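Local coordinates for protein acetate kinase (PDB 4H0O) that interconverts acetate and acetyl phosphate by phosphoryl transfer, as a pyrophosphate-dependent acetate kinase of the acetokinase family, at residues 17-22 against 79-84; 92-97 against 142-147; 109-114 against 149-154. All coordinates share one frame; numbering follows the deposited sequence.

In the fold
All three contacts belong to one mixed sheet of the ribonuclease H-like fold, in which strands 16-21, 93-98, 148-153 and 109-110 lie side by side in that order. Interaction 1 packs helix 73-86 against the first, interaction 2 sets the turn after helix 129-143 on the second, and interaction 3 adds the edge strand 109-110. The centres of interactions 1 and 2, and of 2 and 3, are about 10 Å apart. Segments 17-22, 92-97 and 149-154 carry Asn20, Arg97 and Asp154, the predicted Mg(2+) ligand, substrate-binding residue and proton donor or acceptor. The side chain of Arg97 is about 7 Å from that of Phe19 and about 6 Å from that of Val151.

Interaction 1: residues 17-22 against 79-84; sequences LIFNVG and LIIQFL
Helix 79-84 lies over one face of strand 17-21 and runs nearly antiparallel to it, with 153° between their directions. The axes stay 11.5 Å apart at their closest, so side chains span the gap. The contact is entirely apolar and buried.

The aliphatic part joins Leu17 to Leu84 and Ile81. Leu17 points toward the helix. Its CG is anti to the backbone N (chi1 174°). The two leucines cross obliquely, and Leu17 CD1 meets Leu84 CD1 at 4.1 Å. The other branch, Leu17 CD2, is 4.3 Å from Ile81 CG1. The fork of Leu17 thus serves two helix residues.

The aromatic part is made by Phe19, whose ring brings its far end toward the helix. Ile80 meets it tip to tip, with Ile80 CD1 4.1 Å from Phe19 CE1. Ile81 crosses the ring direction at about a right angle, and its CG1 lies 4.2 Å from Phe19 CZ. Both isoleucines approach the ring edge, near its plane. Leu17 CG sits over one face of the Phe19 ring, 4.0 Å above its plane and toward the rim. Val136 and Ser140 of helix 129-143 also touch Phe19.

This is a helix packed on the sheet of an ASKHA-type domain. The strand also carries Asn20, a predicted Mg(2+) ligand, which takes no part here. Carbon meets carbon at 4.1 to 4.3 Å, so the contact depends on shape and on exclusion of water rather than on directed polar bonds.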
loop_
_atom_site.group_PDB
_atom_site.type_symbol
_atom_site.label_atom_id
_atom_site.label_comp_id
_atom_site.label_asym_id
_atom_site.label_seq_id
_atom_site.Cartn_x
_atom_site.Cartn_y
_atom_site.Cartn_z
ATOM N N LEU B 17 28.987 3.736 27.247
ATOM C CA LEU B 17 28.222 2.533 27.549
ATOM C C LEU B 17 26.929 2.515 26.732
ATOM O O LEU B 17 26.111 3.430 26.839
ATOM C CB LEU B 17 27.901 2.481 29.046
ATOM C CG LEU B 17 26.988 1.357 29.543
ATOM C CD1 LEU B 17 27.605 0.001 29.261
ATOM C CD2 LEU B 17 26.694 1.511 31.029
ATOM N N ILE B 18 26.749 1.487 25.905
ATOM C CA ILE B 18 25.504 1.329 25.151
ATOM C C ILE B 18 24.694 0.146 25.677
ATOM O O ILE B 18 25.197 -0.978 25.749
ATOM C CB ILE B 18 25.752 1.151 23.631
ATOM C CG1 ILE B 18 26.052 2.496 22.968
ATOM C CG2 ILE B 18 24.542 0.527 22.949
ATOM C CD1 ILE B 18 27.500 2.858 22.982
ATOM N N PHE B 19 23.444 0.402 26.050
ATOM C CA PHE B 19 22.554 -0.667 26.488
ATOM C C PHE B 19 21.664 -1.146 25.346
ATOM O O PHE B 19 21.023 -0.343 24.666
ATOM C CB PHE B 19 21.688 -0.206 27.661
ATOM C CG PHE B 19 22.391 -0.239 28.989
ATOM C CD1 PHE B 19 22.853 -1.439 29.510
ATOM C CD2 PHE B 19 22.568 0.923 29.726
ATOM C CE1 PHE B 19 23.495 -1.475 30.737
ATOM C CE2 PHE B 19 23.204 0.892 30.954
ATOM C CZ PHE B 19 23.669 -0.308 31.460
ATOM N N ASN B 20 21.631 -2.458 25.139
ATOM C CA ASN B 20 20.745 -3.052 24.149
ATOM C C ASN B 20 19.729 -3.961 24.840
ATOM O O ASN B 20 20.050 -5.090 25.222
ATOM C CB ASN B 20 21.552 -3.837 23.115
ATOM C CG ASN B 20 20.735 -4.212 21.891
ATOM O OD1 ASN B 20 19.515 -4.041 21.865
ATOM N ND2 ASN B 20 21.408 -4.735 20.871
ATOM N N VAL B 21 18.509 -3.459 25.018
ATOM C CA VAL B 21 17.459 -4.227 25.682
ATOM C C VAL B 21 16.953 -5.343 24.770
ATOM O O VAL B 21 16.468 -5.085 23.666
ATOM C CB VAL B 21 16.272 -3.336 26.107
ATOM C CG1 VAL B 21 15.201 -4.170 26.778
ATOM C CG2 VAL B 21 16.738 -2.243 27.051
ATOM N N GLY B 22 17.079 -6.584 25.231
ATOM C CA GLY B 22 16.591 -7.727 24.478
ATOM C C GLY B 22 15.340 -8.317 25.102
ATOM O O GLY B 22 14.781 -7.752 26.046
ATOM N N LEU B 79 23.835 -4.168 37.979
ATOM C CA LEU B 79 24.943 -5.091 38.213
ATOM C C LEU B 79 26.031 -4.955 37.143
ATOM O O LEU B 79 27.213 -5.165 37.418
ATOM C CB LEU B 79 24.432 -6.536 38.305
ATOM C CG LEU B 79 24.065 -7.059 39.701
ATOM C CD1 LEU B 79 23.192 -6.077 40.467
ATOM C CD2 LEU B 79 23.370 -8.410 39.613
ATOM N N ILE B 80 25.626 -4.593 35.927
ATOM C CA ILE B 80 26.576 -4.324 34.849
ATOM C C ILE B 80 27.419 -3.090 35.177
ATOM O O ILE B 80 28.649 -3.122 35.090
ATOM C CB ILE B 80 25.856 -4.121 33.497
ATOM C CG1 ILE B 80 25.347 -5.460 32.954
ATOM C CG2 ILE B 80 26.785 -3.472 32.480
ATOM C CD1 ILE B 80 24.439 -5.334 31.743
ATOM N N ILE B 81 26.740 -2.008 35.554
ATOM C CA ILE B 81 27.384 -0.760 35.950
ATOM C C ILE B 81 28.331 -0.985 37.130
ATOM O O ILE B 81 29.434 -0.431 37.175
ATOM C CB ILE B 81 26.321 0.307 36.317
ATOM C CG1 ILE B 81 25.540 0.731 35.068
ATOM C CG2 ILE B 81 26.961 1.518 36.981
ATOM C CD1 ILE B 81 24.330 1.598 35.359
ATOM N N GLN B 82 27.896 -1.811 38.077
ATOM C CA GLN B 82 28.710 -2.159 39.235
ATOM C C GLN B 82 29.978 -2.915 38.832
ATOM O O GLN B 82 31.058 -2.654 39.365
ATOM C CB GLN B 82 27.885 -2.984 40.226
ATOM C CG GLN B 82 28.687 -3.609 41.356
ATOM C CD GLN B 82 27.795 -4.184 42.442
ATOM O OE1 GLN B 82 26.734 -3.636 42.742
ATOM N NE2 GLN B 82 28.220 -5.297 43.032
ATOM N N PHE B 83 29.843 -3.841 37.887
ATOM C CA PHE B 83 30.980 -4.616 37.397
ATOM C C PHE B 83 32.039 -3.719 36.771
ATOM O O PHE B 83 33.236 -3.924 36.975
ATOM C CB PHE B 83 30.518 -5.657 36.375
ATOM C CG PHE B 83 31.641 -6.286 35.584
ATOM C CD1 PHE B 83 32.342 -7.373 36.088
ATOM C CD2 PHE B 83 31.980 -5.803 34.326
ATOM C CE1 PHE B 83 33.367 -7.958 35.359
ATOM C CE2 PHE B 83 33.006 -6.382 33.593
ATOM C CZ PHE B 83 33.698 -7.459 34.111
ATOM N N LEU B 84 31.592 -2.737 35.993
ATOM C CA LEU B 84 32.501 -1.839 35.289
ATOM C C LEU B 84 33.270 -0.944 36.261
ATOM O O LEU B 84 34.447 -0.646 36.042
ATOM C CB LEU B 84 31.730 -0.999 34.265
ATOM C CG LEU B 84 31.014 -1.809 33.182
ATOM C CD1 LEU B 84 30.038 -0.951 32.390
ATOM C CD2 LEU B 84 32.025 -2.463 32.249
#

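Interaction 2: residues 92-97 against 142-147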
loop_
_atom_site.group_PDB
_atom_site.type_symbol
_atom_site.label_atom_id
_atom_site.label_comp_id
_atom_site.label_asym_id
_atom_site.label_seq_id
_atom_site.Cartn_x
_atom_site.Cartn_y
_atom_site.Cartn_z
ATOM N N ALA B 92 31.892 7.871 30.513
ATOM C CA ALA B 92 31.619 9.287 30.272
ATOM C C ALA B 92 30.233 9.520 29.677
ATOM O O ALA B 92 29.652 10.596 29.841
ATOM C CB ALA B 92 32.685 9.883 29.365
ATOM N N PHE B 93 29.713 8.517 28.972
ATOM C CA PHE B 93 28.410 8.635 28.320
ATOM C C PHE B 93 27.630 7.316 28.313
ATOM O O PHE B 93 28.215 6.235 28.202
ATOM C CB PHE B 93 28.577 9.143 26.884
ATOM C CG PHE B 93 29.212 10.506 26.785
ATOM C CD1 PHE B 93 28.457 11.653 26.978
ATOM C CD2 PHE B 93 30.560 10.639 26.488
ATOM C CE1 PHE B 93 29.035 12.909 26.883
ATOM C CE2 PHE B 93 31.146 11.893 26.390
ATOM C CZ PHE B 93 30.381 13.028 26.588
ATOM N N VAL B 94 26.308 7.411 28.433
ATOM C CA VAL B 94 25.445 6.237 28.316
ATOM C C VAL B 94 24.429 6.456 27.199
ATOM O O VAL B 94 23.718 7.466 27.183
ATOM C CB VAL B 94 24.707 5.919 29.636
ATOM C CG1 VAL B 94 24.027 4.562 29.551
ATOM C CG2 VAL B 94 25.673 5.930 30.801
ATOM N N GLY B 95 24.374 5.517 26.258
ATOM C CA GLY B 95 23.414 5.594 25.172
ATOM C C GLY B 95 22.269 4.622 25.376
ATOM O O GLY B 95 22.479 3.488 25.812
ATOM N N HIS B 96 21.055 5.068 25.067
ATOM C CA HIS B 96 19.871 4.228 25.200
ATOM C C HIS B 96 19.051 4.251 23.915
ATOM O O HIS B 96 19.172 5.172 23.108
ATOM C CB HIS B 96 19.004 4.709 26.361
ATOM C CG HIS B 96 19.699 4.704 27.682
ATOM N ND1 HIS B 96 19.679 3.621 28.534
ATOM C CD2 HIS B 96 20.423 5.663 28.316
ATOM C CE1 HIS B 96 20.364 3.904 29.626
ATOM N NE2 HIS B 96 20.824 5.139 29.517
ATOM N N ARG B 97 18.204 3.245 23.735
ATOM C CA ARG B 97 17.390 3.149 22.531
ATOM C C ARG B 97 15.905 3.082 22.880
ATOM O O ARG B 97 15.475 2.198 23.623
ATOM C CB ARG B 97 17.802 1.916 21.725
ATOM C CG ARG B 97 17.044 1.720 20.427
ATOM C CD ARG B 97 17.635 0.571 19.622
ATOM N NE ARG B 97 17.031 0.466 18.298
ATOM C CZ ARG B 97 16.011 -0.333 18.001
ATOM N NH1 ARG B 97 15.478 -1.106 18.937
ATOM N NH2 ARG B 97 15.526 -0.360 16.766
ATOM N N LYS B 142 20.303 6.902 37.844
ATOM C CA LYS B 142 20.481 6.889 39.293
ATOM C C LYS B 142 21.861 6.386 39.709
ATOM O O LYS B 142 22.490 6.952 40.606
ATOM C CB LYS B 142 19.395 6.041 39.959
ATOM C CG LYS B 142 19.419 6.120 41.477
ATOM C CD LYS B 142 18.579 5.029 42.120
ATOM C CE LYS B 142 18.677 5.096 43.638
ATOM N NZ LYS B 142 18.024 3.930 44.295
ATOM N N GLU B 143 22.326 5.324 39.060
ATOM C CA GLU B 143 23.616 4.726 39.389
ATOM C C GLU B 143 24.778 5.526 38.806
ATOM O O GLU B 143 25.892 5.478 39.326
ATOM C CB GLU B 143 23.677 3.273 38.911
ATOM C CG GLU B 143 22.665 2.359 39.586
ATOM C CD GLU B 143 22.879 2.261 41.084
ATOM O OE1 GLU B 143 24.036 2.069 41.514
ATOM O OE2 GLU B 143 21.887 2.377 41.835
ATOM N N LEU B 144 24.513 6.256 37.725
ATOM C CA LEU B 144 25.512 7.143 37.128
ATOM C C LEU B 144 24.959 8.564 36.958
ATOM O O LEU B 144 24.790 9.038 35.835
ATOM C CB LEU B 144 25.994 6.587 35.783
ATOM C CG LEU B 144 26.642 5.201 35.822
ATOM C CD1 LEU B 144 26.960 4.674 34.424
ATOM C CD2 LEU B 144 27.901 5.241 36.662
ATOM N N PRO B 145 24.684 9.253 38.081
ATOM C CA PRO B 145 23.991 10.546 38.018
ATOM C C PRO B 145 24.894 11.721 37.651
ATOM O O PRO B 145 24.387 12.823 37.435
ATOM C CB PRO B 145 23.445 10.712 39.437
ATOM C CG PRO B 145 24.435 9.996 40.292
ATOM C CD PRO B 145 24.980 8.854 39.470
ATOM N N THR B 146 26.201 11.489 37.586
ATOM C CA THR B 146 27.134 12.519 37.136
ATOM C C THR B 146 27.649 12.190 35.735
ATOM O O THR B 146 28.745 12.603 35.350
ATOM C CB THR B 146 28.335 12.663 38.090
ATOM O OG1 THR B 146 29.271 11.604 37.855
ATOM C CG2 THR B 146 27.875 12.627 39.541
ATOM N N THR B 147 26.848 11.443 34.981
ATOM C CA THR B 147 27.241 11.001 33.647
ATOM C C THR B 147 26.204 11.402 32.606
ATOM O O THR B 147 25.018 11.096 32.750
ATOM C CB THR B 147 27.442 9.478 33.610
ATOM O OG1 THR B 147 28.460 9.114 34.549
ATOM C CG2 THR B 147 27.857 9.022 32.222
#
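The turn that leads from helix 129-143 into strand 148-153 rests on the start of strand 93-97. Leu144 is the first residue to leave the helical conformation. A type I beta turn then runs from Leu144 to Thr147, with Thr147 N bonded to Leu144 O at 3.3 Å. This brings Leu144 and Thr147 to bear on the same strand.

The apolar part centres on one methyl of Val94. Its CG2 is anti to the carbonyl carbon and beside the backbone N, and it points at the turn. Leu144 crosses Val94 at about a right angle and puts its CD1 4.0 Å from Val94 CG2. Thr147 also crosses Val94 at about a right angle, and Thr147 CG2 is likewise 4.0 Å from Val94 CG2. The methyl thus touches both ends of the turn.

The second kind of contact is methyl to backbone. With chi1 at -59°, Thr147 CG2 is anti to the backbone N, and it is this methyl that meets the strand. It lies 3.4 Å from Ala92 O and 3.8 Å from Phe93 N. It therefore rests on the peptide link just before the strand.

Around the contact, Leu144 also packs on Ile81 and Lys85 of helix 73-86, and Val94 packs on Phe19. Arg97, a predicted substrate-binding residue, lies farther along the same strand and does not meet the turn. Between the two segments the contact is made by van der Waals packing alone. Thr147 presents its methyl rather than its hydroxyl to Val94 and the Ala92 carbonyl, so the contact is non-directional.

Interaction 3: residues 109-114 against 149-154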
loop_
_atom_site.group_PDB
_atom_site.type_symbol
_atom_site.label_atom_id
_atom_site.label_comp_id
_atom_site.label_asym_id
_atom_site.label_seq_id
_atom_site.Cartn_x
_atom_site.Cartn_y
_atom_site.Cartn_z
ATOM N N ALA B 109 17.521 12.830 21.967
ATOM C CA ALA B 109 17.784 13.850 22.976
ATOM C C ALA B 109 18.747 13.444 24.079
ATOM O O ALA B 109 18.826 12.275 24.459
ATOM C CB ALA B 109 16.470 14.328 23.586
ATOM N N VAL B 110 19.473 14.434 24.587
ATOM C CA VAL B 110 20.183 14.301 25.847
ATOM C C VAL B 110 19.105 14.208 26.920
ATOM O O VAL B 110 18.087 14.899 26.835
ATOM C CB VAL B 110 21.080 15.524 26.103
ATOM C CG1 VAL B 110 21.709 15.460 27.488
ATOM C CG2 VAL B 110 22.156 15.626 25.027
ATOM N N ILE B 111 19.309 13.350 27.915
ATOM C CA ILE B 111 18.265 13.086 28.904
ATOM C C ILE B 111 18.275 14.074 30.072
ATOM O O ILE B 111 19.273 14.196 30.786
ATOM C CB ILE B 111 18.355 11.647 29.450
ATOM C CG1 ILE B 111 18.246 10.637 28.305
ATOM C CG2 ILE B 111 17.261 11.400 30.476
ATOM C CD1 ILE B 111 18.545 9.204 28.705
ATOM N N ASP B 112 17.155 14.773 30.251
ATOM C CA ASP B 112 16.942 15.629 31.418
ATOM C C ASP B 112 15.612 15.280 32.088
ATOM O O ASP B 112 15.047 14.215 31.833
ATOM C CB ASP B 112 16.990 17.116 31.039
ATOM C CG ASP B 112 16.072 17.462 29.874
ATOM O OD1 ASP B 112 15.046 16.776 29.679
ATOM O OD2 ASP B 112 16.376 18.435 29.152
ATOM N N GLU B 113 15.110 16.180 32.930
ATOM C CA GLU B 113 13.847 15.952 33.631
ATOM C C GLU B 113 12.647 16.016 32.682
ATOM O O GLU B 113 11.698 15.240 32.814
ATOM C CB GLU B 113 13.673 16.960 34.769
ATOM C CG GLU B 113 12.509 16.653 35.704
ATOM C CD GLU B 113 12.713 15.372 36.497
ATOM O OE1 GLU B 113 13.881 14.990 36.732
ATOM O OE2 GLU B 113 11.704 14.744 36.884
ATOM N N VAL B 114 12.696 16.946 31.731
ATOM C CA VAL B 114 11.636 17.086 30.734
ATOM C C VAL B 114 11.559 15.850 29.834
ATOM O O VAL B 114 10.482 15.283 29.635
ATOM C CB VAL B 114 11.837 18.346 29.864
ATOM C CG1 VAL B 114 10.758 18.439 28.796
ATOM C CG2 VAL B 114 11.832 19.595 30.730
ATOM N N GLN B 149 23.854 11.309 29.609
ATOM C CA GLN B 149 23.165 10.193 28.968
ATOM C C GLN B 149 22.216 10.698 27.887
ATOM O O GLN B 149 21.686 11.811 27.984
ATOM C CB GLN B 149 22.420 9.341 30.007
ATOM C CG GLN B 149 23.302 8.894 31.172
ATOM C CD GLN B 149 22.713 7.751 31.977
ATOM O OE1 GLN B 149 21.951 6.932 31.459
ATOM N NE2 GLN B 149 23.073 7.687 33.257
ATOM N N TYR B 150 22.018 9.882 26.855
ATOM C CA TYR B 150 21.167 10.260 25.732
ATOM C C TYR B 150 20.266 9.113 25.303
ATOM O O TYR B 150 20.608 7.937 25.469
ATOM C CB TYR B 150 22.009 10.731 24.542
ATOM C CG TYR B 150 22.874 9.662 23.901
ATOM C CD1 TYR B 150 24.135 9.372 24.400
ATOM C CD2 TYR B 150 22.440 8.968 22.779
ATOM C CE1 TYR B 150 24.934 8.411 23.812
ATOM C CE2 TYR B 150 23.232 8.003 22.185
ATOM C CZ TYR B 150 24.476 7.731 22.706
ATOM O OH TYR B 150 25.265 6.775 22.114
ATOM N N VAL B 151 19.111 9.463 24.751
ATOM C CA VAL B 151 18.192 8.461 24.236
ATOM C C VAL B 151 18.037 8.614 22.723
ATOM O O VAL B 151 17.658 9.676 22.225
ATOM C CB VAL B 151 16.823 8.516 24.962
ATOM C CG1 VAL B 151 16.248 9.924 24.943
ATOM C CG2 VAL B 151 15.857 7.525 24.356
ATOM N N ALA B 152 18.374 7.558 21.993
ATOM C CA ALA B 152 18.208 7.552 20.544
ATOM C C ALA B 152 16.786 7.110 20.206
ATOM O O ALA B 152 16.405 5.976 20.502
ATOM C CB ALA B 152 19.218 6.629 19.905
ATOM N N ILE B 153 16.002 7.998 19.595
ATOM C CA ILE B 153 14.597 7.705 19.306
ATOM C C ILE B 153 14.389 7.195 17.873
ATOM O O ILE B 153 14.740 7.872 16.904
ATOM C CB ILE B 153 13.685 8.928 19.572
ATOM C CG1 ILE B 153 13.485 9.140 21.075
ATOM C CG2 ILE B 153 12.327 8.730 18.933
ATOM C CD1 ILE B 153 14.558 9.961 21.731
ATOM N N ASP B 154 13.793 6.012 17.747
ATOM C CA ASP B 154 13.671 5.337 16.456
ATOM C C ASP B 154 12.675 6.008 15.505
ATOM O O ASP B 154 12.657 5.707 14.314
ATOM C CB ASP B 154 13.282 3.870 16.670
ATOM C CG ASP B 154 13.761 2.966 15.549
ATOM O OD1 ASP B 154 14.917 3.132 15.103
ATOM O OD2 ASP B 154 12.985 2.083 15.119
HETATM O O HOH W 1 22.202 13.333 30.683
#
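Short strand 109-110 pairs antiparallel with strand 149-153, and the tight part of the contact is backbone. Ala109 and Val151 form a hydrogen-bonded pair. Val151 N gives the shorter of their bonds, 2.8 Å to Ala109 O and nearly along the C=O axis, while Ala109 N reaches Val151 O at 3.2 Å. Val110 and Tyr150 form the next, non-hydrogen-bonded pair. Past the strand, Ile111 N adds a nearly straight bond to Gln149 O (2.8 Å, 171° at the hydrogen), which approaches in the carbonyl plane.

Ile111 closes the packing. Its CG1, anti to the carbonyl carbon, lies 4.0 Å from Val151 CG1, and its CD1 reaches over the backbone to 3.8 Å from Tyr150 C.

Beyond Ile111 the segments separate. Water 1 bridges them there, accepting from Gln149 N at 2.8 Å and donating to Ile111 O at 3.1 Å. Asp112 turns away, exposed, and caps the start of helix 113-120 through Val115 N.

Strand 109-110 is the outermost strand on its side of the sheet within this chain. On the other flank of strand 149-153 lies strand 93-98. Ile111 and Gln149 face helix 129-143, and Gln149 bonds to His96. Val110 and Tyr150 face helix 390-402, where Tyr150 OH bonds to Ile394 O. Asp154, the predicted proton donor or acceptor, directly follows the strand.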